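Local coordinates for protein inositol 2-dehydrogenase (PDB 4HKT) that oxidises myo-inositol to 2-keto-myo-inositol (scyllo-inosose) with NAD+, the first step in the breakdown of myo-inositol to acetyl-CoA, at residues A196-K201 and Y209-V214; P154-V159 and N228-T233; I168-T173 and A317-V322; H175-A180 and A224-S229. All blocks are in the same frame, centred on the assembly; numbering follows the deposited sequence.

Contact 1 (A196-K201 and Y209-V214); sequences AVLIDK and YDSVSV
The carboxylate of Asp210 gathers three consecutive backbone N-H groups of the turn that follows strand 188-196. Asp210 OD1 takes Leu198 N at 2.9 Å, an almost straight bond (172° at the hydrogen) on the syn side of the oxygen. Asp210 OD2 accepts both Ile199 N, at 2.8 Å and also syn, and Asp200 N at 3.2 Å, the two donors coming from the same face of the carboxylate plane. Ser211 OG donates to the anti side of Asp210 OD1 at 2.7 Å, fixing the carboxylate's rotation further. Ala196 N bonds to Ser211 O, while Ala196 O receives both Asp210 N (2.9 Å) and Ser211 N: a classic beta bulge, with Asp210 and Ser211 both facing Ala196. Around this polar core, aliphatic groups pack against the aspartate and serine. Ile199 CB lies 3.2 Å from Asp210 OD2, its CD1 reaches the Asp210 backbone, and Leu198 CD1 rests on Ser211 CB. Val197 CG2 approaches the Tyr209 ring obliquely, 4.2 Å from its CD1. Aspartate suits the bulge because its short arm brings two acceptors directly to the turn; so many N-H donors would stabilise its negative charge and probably keep it ionised.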
# COMPACT_ATOMS: atom_id res chain seq x y z
N ALA B 196 -23.80 -0.50 -21.70
CA ALA B 196 -23.28 -0.48 -23.05
C ALA B 196 -22.56 -1.83 -23.35
O ALA B 196 -22.32 -2.67 -22.46
CB ALA B 196 -22.29 0.66 -23.21
N VAL B 197 -22.20 -1.94 -24.62
CA VAL B 197 -21.37 -2.99 -25.17
C VAL B 197 -20.09 -2.32 -25.60
O VAL B 197 -20.03 -1.70 -26.65
CB VAL B 197 -22.07 -3.62 -26.37
CG1 VAL B 197 -21.23 -4.74 -27.00
CG2 VAL B 197 -23.41 -4.16 -25.91
N LEU B 198 -19.06 -2.44 -24.77
CA LEU B 198 -17.78 -1.84 -25.01
C LEU B 198 -16.70 -2.91 -25.29
O LEU B 198 -15.61 -2.57 -25.74
CB LEU B 198 -17.33 -1.05 -23.78
CG LEU B 198 -18.30 0.05 -23.37
CD1 LEU B 198 -17.85 0.81 -22.16
CD2 LEU B 198 -18.45 1.04 -24.50
N ILE B 199 -16.99 -4.16 -24.97
CA ILE B 199 -15.95 -5.17 -24.92
C ILE B 199 -16.03 -6.07 -26.15
O ILE B 199 -15.04 -6.27 -26.83
CB ILE B 199 -16.00 -5.99 -23.60
CG1 ILE B 199 -15.62 -5.06 -22.45
CG2 ILE B 199 -15.01 -7.14 -23.66
CD1 ILE B 199 -16.11 -5.56 -21.12
N ASP B 200 -17.20 -6.59 -26.44
CA ASP B 200 -17.32 -7.52 -27.57
C ASP B 200 -18.68 -7.41 -28.17
O ASP B 200 -19.70 -7.62 -27.49
CB ASP B 200 -17.04 -8.96 -27.08
CG ASP B 200 -17.07 -9.99 -28.22
OD1 ASP B 200 -17.48 -9.66 -29.33
OD2 ASP B 200 -16.69 -11.15 -27.98
N LYS B 201 -18.72 -7.12 -29.46
CA LYS B 201 -19.98 -6.85 -30.15
C LYS B 201 -20.85 -8.07 -30.15
O LYS B 201 -22.06 -7.96 -30.20
CB LYS B 201 -19.70 -6.39 -31.59
CG LYS B 201 -20.95 -6.21 -32.48
CD LYS B 201 -20.55 -6.07 -33.96
CE LYS B 201 -21.58 -6.67 -34.92
NZ LYS B 201 -22.83 -5.86 -34.98
N TYR B 209 -25.41 -6.66 -22.41
CA TYR B 209 -24.50 -5.59 -22.26
C TYR B 209 -23.31 -6.16 -21.55
O TYR B 209 -23.43 -7.18 -20.83
CB TYR B 209 -25.15 -4.47 -21.40
CG TYR B 209 -26.36 -3.77 -22.03
CD1 TYR B 209 -26.19 -2.82 -23.03
CD2 TYR B 209 -27.65 -4.01 -21.56
CE1 TYR B 209 -27.27 -2.17 -23.61
CE2 TYR B 209 -28.74 -3.36 -22.12
CZ TYR B 209 -28.54 -2.44 -23.14
OH TYR B 209 -29.64 -1.78 -23.66
N ASP B 210 -22.18 -5.47 -21.63
CA ASP B 210 -20.95 -5.92 -20.95
C ASP B 210 -20.30 -4.95 -19.98
O ASP B 210 -19.31 -5.30 -19.32
CB ASP B 210 -19.94 -6.43 -21.98
CG ASP B 210 -19.43 -5.33 -22.92
OD1 ASP B 210 -19.26 -4.14 -22.48
OD2 ASP B 210 -19.19 -5.68 -24.11
N SER B 211 -20.82 -3.73 -19.90
CA SER B 211 -20.28 -2.66 -19.08
C SER B 211 -21.45 -1.84 -18.54
O SER B 211 -22.22 -1.24 -19.32
CB SER B 211 -19.38 -1.76 -19.91
OG SER B 211 -18.35 -2.51 -20.54
N VAL B 212 -21.63 -1.83 -17.20
CA VAL B 212 -22.84 -1.26 -16.61
C VAL B 212 -22.48 -0.50 -15.33
O VAL B 212 -21.51 -0.83 -14.63
CB VAL B 212 -23.94 -2.31 -16.30
CG1 VAL B 212 -24.36 -3.05 -17.55
CG2 VAL B 212 -23.49 -3.33 -15.28
N SER B 213 -23.31 0.48 -15.03
CA SER B 213 -23.17 1.34 -13.88
C SER B 213 -24.57 1.47 -13.27
O SER B 213 -25.56 1.63 -14.00
CB SER B 213 -22.69 2.71 -14.28
OG SER B 213 -21.49 2.70 -15.00
N VAL B 214 -24.67 1.36 -11.95
CA VAL B 214 -25.97 1.41 -11.26
C VAL B 214 -25.88 2.30 -10.01
O VAL B 214 -24.87 2.31 -9.38
CB VAL B 214 -26.44 0.03 -10.83
CG1 VAL B 214 -27.86 0.11 -10.30
CG2 VAL B 214 -26.40 -0.96 -11.97

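Contact 2 (P154-V159 and N228-T233); sequences PSAPPV and NSRRAT
Pro157 sets CD over one face of the Arg230 guanidinium, the main side-chain packing between loop 154-159 and the loop just after strand 223-229. Pro157 CD lies 3.8 Å from Arg230 CZ, offset toward the rim of the flat group. The bend at chi2 (-58°) turns CD of Arg230 aside from a fully extended course, and the compact, apolar proline ring can lie against the flat cation. Beside it, Ala156 CB meets Arg230 CB at 4.0 Å; a methyl is small enough for this close backbone approach. Hydrogen bonding between the two segments is sparse: Ala232 N gives a weak bond to Pro154 O at 3.4 Å. A water donates to Ser155 O at 2.8 Å and accepts a weak bond from Arg230 NH1, bridging loop and side chain. Charge is settled outside the two segments, where Arg230 pairs with Asp171 through NH2 and Asp153 through NH1; in the conformer described, Arg231 forms a salt bridge with Glu145 of the second subunit. The directions of 154-157 and 230-232 differ by 153°, so the loops run roughly antiparallel with little regular bonding. They continue from the parallel neighbours 144-152 and 223-229, and the arrangement is that of loops leaving one end of the mixed beta sheet in the C-terminal domain of a Gfo/Idh/MocA dehydrogenase.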
# COMPACT_ATOMS: atom_id res chain seq x y z
N PRO B 154 -12.64 -11.54 -15.07
CA PRO B 154 -11.43 -11.62 -15.86
C PRO B 154 -11.76 -11.59 -17.35
O PRO B 154 -11.05 -10.98 -18.13
CB PRO B 154 -10.79 -12.95 -15.41
CG PRO B 154 -11.96 -13.78 -14.99
CD PRO B 154 -12.93 -12.82 -14.37
N SER B 155 -12.89 -12.16 -17.73
CA SER B 155 -13.27 -12.15 -19.13
C SER B 155 -14.71 -12.56 -19.18
O SER B 155 -15.24 -13.03 -18.18
CB SER B 155 -12.40 -13.16 -19.92
OG SER B 155 -12.60 -14.42 -19.34
N ALA B 156 -15.34 -12.37 -20.33
CA ALA B 156 -16.79 -12.57 -20.47
C ALA B 156 -17.11 -14.04 -20.73
O ALA B 156 -16.33 -14.73 -21.33
CB ALA B 156 -17.32 -11.77 -21.64
N PRO B 157 -18.31 -14.48 -20.33
CA PRO B 157 -18.70 -15.82 -20.68
C PRO B 157 -19.05 -15.90 -22.17
O PRO B 157 -19.19 -14.87 -22.83
CB PRO B 157 -19.90 -16.08 -19.79
CG PRO B 157 -20.50 -14.74 -19.54
CD PRO B 157 -19.39 -13.73 -19.66
N PRO B 158 -19.13 -17.13 -22.70
CA PRO B 158 -19.44 -17.32 -24.12
C PRO B 158 -20.89 -17.01 -24.44
O PRO B 158 -21.75 -17.02 -23.55
CB PRO B 158 -19.09 -18.81 -24.35
CG PRO B 158 -19.22 -19.47 -23.01
CD PRO B 158 -18.86 -18.41 -22.00
N VAL B 159 -21.18 -16.78 -25.71
CA VAL B 159 -22.53 -16.43 -26.13
C VAL B 159 -23.62 -17.42 -25.72
O VAL B 159 -24.73 -17.01 -25.33
CB VAL B 159 -22.55 -16.12 -27.65
CG1 VAL B 159 -23.98 -16.13 -28.19
CG2 VAL B 159 -21.85 -14.79 -27.90
N ASN B 228 -19.70 -2.46 -13.02
CA ASN B 228 -19.38 -3.84 -13.46
C ASN B 228 -18.79 -3.77 -14.84
O ASN B 228 -19.32 -3.06 -15.69
CB ASN B 228 -20.63 -4.68 -13.64
CG ASN B 228 -21.24 -5.23 -12.37
OD1 ASN B 228 -22.26 -5.94 -12.48
ND2 ASN B 228 -20.67 -4.99 -11.21
N SER B 229 -17.76 -4.59 -15.09
CA SER B 229 -17.22 -4.83 -16.41
C SER B 229 -16.98 -6.34 -16.58
O SER B 229 -16.52 -7.03 -15.66
CB SER B 229 -15.90 -4.09 -16.65
OG SER B 229 -15.34 -4.46 -17.94
N ARG B 230 -17.33 -6.84 -17.74
CA ARG B 230 -17.10 -8.23 -18.02
C ARG B 230 -15.63 -8.64 -18.20
O ARG B 230 -15.36 -9.84 -18.25
CB ARG B 230 -17.89 -8.66 -19.26
CG ARG B 230 -19.35 -8.98 -19.03
CD ARG B 230 -19.55 -10.09 -18.01
NE ARG B 230 -20.89 -10.64 -18.05
CZ ARG B 230 -21.34 -11.59 -17.26
NH1 ARG B 230 -20.54 -12.13 -16.35
NH2 ARG B 230 -22.60 -12.01 -17.37
N ARG B 231 -14.70 -7.70 -18.34
CA ARG B 231 -13.31 -8.04 -18.70
C ARG B 231 -12.32 -7.08 -18.07
O ARG B 231 -12.41 -5.84 -18.27
CB ARG B 231 -13.10 -8.00 -20.22
CG ARG B 231 -11.69 -8.42 -20.67
CD ARG B 231 -10.74 -7.28 -21.04
NE ARG B 231 -11.18 -6.52 -22.23
CZ ARG B 231 -11.77 -5.32 -22.16
NH1 ARG B 231 -11.96 -4.75 -20.95
NH2 ARG B 231 -12.16 -4.67 -23.26
N ALA B 232 -11.36 -7.65 -17.33
CA ALA B 232 -10.23 -6.92 -16.75
C ALA B 232 -8.98 -7.77 -16.94
O ALA B 232 -8.93 -8.90 -16.43
CB ALA B 232 -10.47 -6.70 -15.28
N THR B 233 -7.97 -7.24 -17.61
CA THR B 233 -6.73 -7.99 -17.87
C THR B 233 -5.99 -8.35 -16.59
O THR B 233 -5.29 -9.37 -16.55
CB THR B 233 -5.77 -7.23 -18.79
OG1 THR B 233 -5.43 -5.94 -18.25
CG2 THR B 233 -6.36 -7.10 -20.13
O HOH W 1 -17.54 -13.46 -16.69

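Contact 3 (I168-T173 and A317-V322); sequences IFRDMT and AAVRSV. With EDO (1,2-ethanediol), chain X.
Ala318 points its methyl at one face of the Phe169 ring, a CH-pi contact in which CB lies 3.8 Å from the ring centroid and only 15° off the normal. The opposite face is met by Ile168 CG2 of the same helix, displaced toward the rim, so the ring is sandwiched between aliphatic groups. With CG anti to its carbonyl carbon (chi1 -68°), Phe169 heads for helix 317-322, where the short side chain of Ala318 lets the flat ring lie close against the helix. Two valines flank that methyl, both approaching obliquely: Val319 CG2 is 3.9 Å from Phe169 CD2, and Val322 CG2 is the same distance from Phe169 CE2. Val319 CG2 also touches a second flat group, standing 3.6 Å above the Arg170 guanidinium plane, toward its rim. The two side chains cross at about a right angle. Arg170 is extended from CG to NE; NE forms a salt bridge with Asp316 and NH1 a hydrogen bond to Gly166 O, leaving a guanidinium face for the methyl. The axes of segments 168-173 and 317-322 approach to 9.9 Å, with 135° between their N-to-C directions. The two helices lie side by side on the mixed sheet: Phe169 meets Val212 and Val214 of strand 211-218, while Ala318 and Val322 rest on strand 188-196.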
# COMPACT_ATOMS: atom_id res chain seq x y z
N ILE B 168 -26.56 -9.37 -18.02
CA ILE B 168 -25.50 -9.03 -17.08
C ILE B 168 -26.05 -8.65 -15.70
O ILE B 168 -25.46 -9.02 -14.66
CB ILE B 168 -24.59 -7.92 -17.65
CG1 ILE B 168 -23.39 -7.69 -16.74
CG2 ILE B 168 -25.36 -6.59 -17.78
CD1 ILE B 168 -22.33 -6.85 -17.41
N PHE B 169 -27.20 -7.98 -15.66
CA PHE B 169 -27.74 -7.55 -14.35
C PHE B 169 -28.18 -8.72 -13.51
O PHE B 169 -27.94 -8.76 -12.31
CB PHE B 169 -28.87 -6.57 -14.54
CG PHE B 169 -28.43 -5.24 -15.12
CD1 PHE B 169 -27.54 -4.42 -14.41
CD2 PHE B 169 -28.90 -4.80 -16.34
CE1 PHE B 169 -27.15 -3.20 -14.91
CE2 PHE B 169 -28.50 -3.57 -16.86
CZ PHE B 169 -27.62 -2.77 -16.14
N ARG B 170 -28.83 -9.69 -14.16
CA ARG B 170 -29.29 -10.91 -13.48
C ARG B 170 -28.17 -11.89 -13.19
O ARG B 170 -28.23 -12.64 -12.22
CB ARG B 170 -30.42 -11.57 -14.26
CG ARG B 170 -31.60 -10.64 -14.47
CD ARG B 170 -32.86 -11.37 -14.95
NE ARG B 170 -33.99 -10.47 -15.20
CZ ARG B 170 -34.23 -9.81 -16.33
NH1 ARG B 170 -33.41 -9.93 -17.36
NH2 ARG B 170 -35.31 -9.01 -16.43
N ASP B 171 -27.13 -11.88 -14.02
CA ASP B 171 -26.09 -12.90 -13.94
C ASP B 171 -24.87 -12.47 -13.15
O ASP B 171 -24.28 -13.30 -12.44
CB ASP B 171 -25.64 -13.37 -15.32
CG ASP B 171 -24.58 -14.47 -15.26
OD1 ASP B 171 -24.95 -15.59 -14.88
OD2 ASP B 171 -23.39 -14.23 -15.59
N MSE B 172 -24.47 -11.20 -13.29
CA MSE B 172 -23.24 -10.71 -12.66
C MSE B 172 -23.58 -9.73 -11.56
O MSE B 172 -23.22 -9.92 -10.39
CB MSE B 172 -22.40 -10.01 -13.71
CG MSE B 172 -21.11 -9.46 -13.13
SE MSE B 172 -20.03 -8.58 -14.52
CE MSE B 172 -18.67 -8.06 -13.23
N THR B 173 -24.32 -8.69 -11.91
CA THR B 173 -24.56 -7.60 -10.96
C THR B 173 -25.40 -8.03 -9.77
O THR B 173 -25.39 -7.41 -8.71
CB THR B 173 -25.26 -6.45 -11.67
OG1 THR B 173 -24.70 -6.31 -12.96
CG2 THR B 173 -25.04 -5.16 -10.88
N ALA B 317 -35.35 -4.24 -12.00
CA ALA B 317 -35.44 -2.80 -12.00
C ALA B 317 -34.30 -2.17 -12.78
O ALA B 317 -34.55 -1.23 -13.53
CB ALA B 317 -35.52 -2.23 -10.58
N ALA B 318 -33.06 -2.67 -12.63
CA ALA B 318 -31.96 -2.16 -13.46
C ALA B 318 -32.18 -2.31 -14.96
O ALA B 318 -31.86 -1.40 -15.70
CB ALA B 318 -30.60 -2.76 -13.07
N VAL B 319 -32.72 -3.44 -15.40
CA VAL B 319 -32.99 -3.70 -16.80
C VAL B 319 -34.00 -2.67 -17.35
O VAL B 319 -33.76 -2.10 -18.41
CB VAL B 319 -33.54 -5.15 -16.98
CG1 VAL B 319 -33.95 -5.46 -18.41
CG2 VAL B 319 -32.50 -6.22 -16.56
N ARG B 320 -35.09 -2.46 -16.62
CA ARG B 320 -36.12 -1.46 -16.97
C ARG B 320 -35.56 -0.06 -16.98
O ARG B 320 -35.86 0.71 -17.88
CB ARG B 320 -37.32 -1.50 -16.00
CG ARG B 320 -38.26 -2.69 -16.14
CD ARG B 320 -39.51 -2.50 -15.28
NE ARG B 320 -40.20 -1.23 -15.58
CZ ARG B 320 -41.07 -0.60 -14.78
NH1 ARG B 320 -41.37 -1.04 -13.56
NH2 ARG B 320 -41.60 0.53 -15.20
N SER B 321 -34.71 0.26 -16.01
CA SER B 321 -34.14 1.58 -15.93
C SER B 321 -33.30 1.91 -17.19
O SER B 321 -33.42 3.01 -17.75
CB SER B 321 -33.22 1.70 -14.72
OG SER B 321 -32.64 3.00 -14.73
N VAL B 322 -32.49 0.95 -17.65
CA VAL B 322 -31.71 1.16 -18.83
C VAL B 322 -32.65 1.36 -20.02
O VAL B 322 -32.45 2.28 -20.80
CB VAL B 322 -30.75 0.03 -19.14
CG1 VAL B 322 -30.12 0.26 -20.50
CG2 VAL B 322 -29.65 -0.09 -18.09
C1 EDO X . -20.45 -15.00 -14.40
O1 EDO X . -21.45 -15.69 -15.15
C2 EDO X . -21.05 -13.99 -13.41
O2 EDO X . -20.08 -12.99 -13.11

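Contact 4 (H175-A180 and A224-S229); sequences HDFDMA and AIISNS
The carboxylate of Asp176 and the amide of Asn228 meet tip to tip, their planes turned 57° apart. Asn228 ND2 donates to Asp176 OD2 at 2.8 Å with a fairly straight N-H. The acceptor lies close to the amide plane, whereas the donor approaches from above the carboxylate, 44° out of its plane. The same ND2 also bonds to its neighbouring Ser227 O at 3.0 Å, arriving from above that carbonyl plane. Asparagine suits this buried position because it can donate and accept at once: OD1 bonds with the hydroxyl of Thr173, and Asp176 OD1 in turn is bonded to Ser151 on the adjacent strand 144-152. The third flat group, the Phe177 ring, is met obliquely by Ile226 CD1, 3.7 Å from CD1 of the ring, and the two side chains cross at about a right angle. Phe177 also reaches Ala318 and other residues of helix 305-324.

This is a helix packed on the mixed sheet of the C-terminal domain, in the alpha/beta arrangement of the Gfo/Idh/MocA family; helix 175-180 and strand 224-229 run nearly antiparallel, 158° between directions, with axes 9.5 Å apart at their closest. Ile226 fills the middle of the interface. Its branch at CB lets one side chain serve two partners: CG2, anti to the backbone N, packs 3.8 Å from Asp176 CB, while CD1 goes to Phe177. Farther along the helix, Ala180 CB faces Ala224 CB at 4.1 Å, two methyls that allow the CA atoms to come within 6.4 Å.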
# COMPACT_ATOMS: atom_id res chain seq x y z
N HIS B 175 -24.86 -10.33 -7.63
CA HIS B 175 -24.02 -10.42 -6.46
C HIS B 175 -23.79 -9.03 -5.80
O HIS B 175 -23.77 -8.93 -4.57
CB HIS B 175 -22.65 -10.94 -6.85
CG HIS B 175 -22.62 -12.40 -7.12
ND1 HIS B 175 -22.79 -13.34 -6.12
CD2 HIS B 175 -22.36 -13.09 -8.25
CE1 HIS B 175 -22.68 -14.54 -6.64
NE2 HIS B 175 -22.42 -14.42 -7.92
N ASP B 176 -23.62 -8.02 -6.63
CA ASP B 176 -23.42 -6.64 -6.16
C ASP B 176 -24.67 -6.00 -5.62
O ASP B 176 -24.58 -5.25 -4.67
CB ASP B 176 -22.81 -5.78 -7.22
CG ASP B 176 -21.50 -6.34 -7.73
OD1 ASP B 176 -20.60 -6.62 -6.92
OD2 ASP B 176 -21.40 -6.55 -8.95
N PHE B 177 -25.84 -6.31 -6.20
CA PHE B 177 -27.10 -5.93 -5.56
C PHE B 177 -27.24 -6.52 -4.16
O PHE B 177 -27.63 -5.83 -3.23
CB PHE B 177 -28.30 -6.30 -6.40
CG PHE B 177 -28.34 -5.64 -7.76
CD1 PHE B 177 -28.18 -4.29 -7.91
CD2 PHE B 177 -28.59 -6.39 -8.88
CE1 PHE B 177 -28.23 -3.68 -9.18
CE2 PHE B 177 -28.65 -5.82 -10.13
CZ PHE B 177 -28.49 -4.45 -10.29
N ASP B 178 -26.99 -7.82 -4.02
CA ASP B 178 -26.94 -8.43 -2.69
C ASP B 178 -25.93 -7.76 -1.74
O ASP B 178 -26.26 -7.45 -0.59
CB ASP B 178 -26.68 -9.92 -2.74
CG ASP B 178 -26.71 -10.52 -1.37
OD1 ASP B 178 -27.79 -10.57 -0.78
OD2 ASP B 178 -25.63 -10.89 -0.84
N MSE B 179 -24.71 -7.54 -2.21
CA MSE B 179 -23.69 -6.82 -1.43
C MSE B 179 -24.16 -5.45 -1.00
O MSE B 179 -23.98 -5.05 0.15
CB MSE B 179 -22.40 -6.79 -2.24
CG MSE B 179 -21.22 -6.11 -1.56
SE MSE B 179 -20.73 -7.00 0.14
CE MSE B 179 -20.18 -8.71 -0.65
N ALA B 180 -24.81 -4.72 -1.88
CA ALA B 180 -25.35 -3.43 -1.53
C ALA B 180 -26.35 -3.50 -0.41
O ALA B 180 -26.29 -2.72 0.54
CB ALA B 180 -25.94 -2.72 -2.76
N ALA B 224 -25.82 3.70 -3.12
CA ALA B 224 -24.84 2.69 -3.50
C ALA B 224 -24.62 2.80 -4.98
O ALA B 224 -25.55 2.78 -5.73
CB ALA B 224 -25.31 1.29 -3.14
N ILE B 225 -23.37 2.96 -5.37
CA ILE B 225 -22.99 2.97 -6.73
C ILE B 225 -22.32 1.64 -7.03
O ILE B 225 -21.45 1.18 -6.27
CB ILE B 225 -21.96 4.06 -6.97
CG1 ILE B 225 -22.50 5.43 -6.61
CG2 ILE B 225 -21.55 4.10 -8.42
CD1 ILE B 225 -21.45 6.53 -6.72
N ILE B 226 -22.68 1.04 -8.15
CA ILE B 226 -22.12 -0.23 -8.53
C ILE B 226 -21.57 -0.06 -9.95
O ILE B 226 -22.25 0.47 -10.84
CB ILE B 226 -23.15 -1.36 -8.57
CG1 ILE B 226 -23.68 -1.68 -7.20
CG2 ILE B 226 -22.54 -2.61 -9.22
CD1 ILE B 226 -25.05 -2.32 -7.29
N SER B 227 -20.35 -0.52 -10.14
CA SER B 227 -19.68 -0.55 -11.46
C SER B 227 -19.34 -2.01 -11.83
O SER B 227 -18.73 -2.70 -11.02
CB SER B 227 -18.39 0.24 -11.32
OG SER B 227 -17.66 0.33 -12.50
N ASN B 228 -19.70 -2.46 -13.02
CA ASN B 228 -19.38 -3.84 -13.46
C ASN B 228 -18.79 -3.77 -14.84
O ASN B 228 -19.32 -3.06 -15.69
CB ASN B 228 -20.63 -4.68 -13.64
CG ASN B 228 -21.24 -5.23 -12.37
OD1 ASN B 228 -22.26 -5.94 -12.48
ND2 ASN B 228 -20.67 -4.99 -11.21
N SER B 229 -17.76 -4.59 -15.09
CA SER B 229 -17.22 -4.83 -16.41
C SER B 229 -16.98 -6.34 -16.58
O SER B 229 -16.52 -7.03 -15.66
CB SER B 229 -15.90 -4.09 -16.65
OG SER B 229 -15.34 -4.46 -17.94

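Overall arrangement
All four contacts belong to the region around the mixed sheet of the C-terminal domain, with centres 10 to 16 Å apart. Contact 1 joins the end of strand 188-196 to strand 211-218, which pairs with strand 223-229, used by contacts 2 and 4. Contacts 3 and 4 follow one another along helix 168-184, the first facing helix 305-324 and the second the sheet. In sequence the first segments run in the order 2, 3, 4, 1, and the segment 317-322 of contact 3 comes last, bringing a helix from near the C-terminus back onto the domain. Contacts 1, 2 and 4 also touch the second subunit, so these parts of the sheet and its loops take part in a subunit interface.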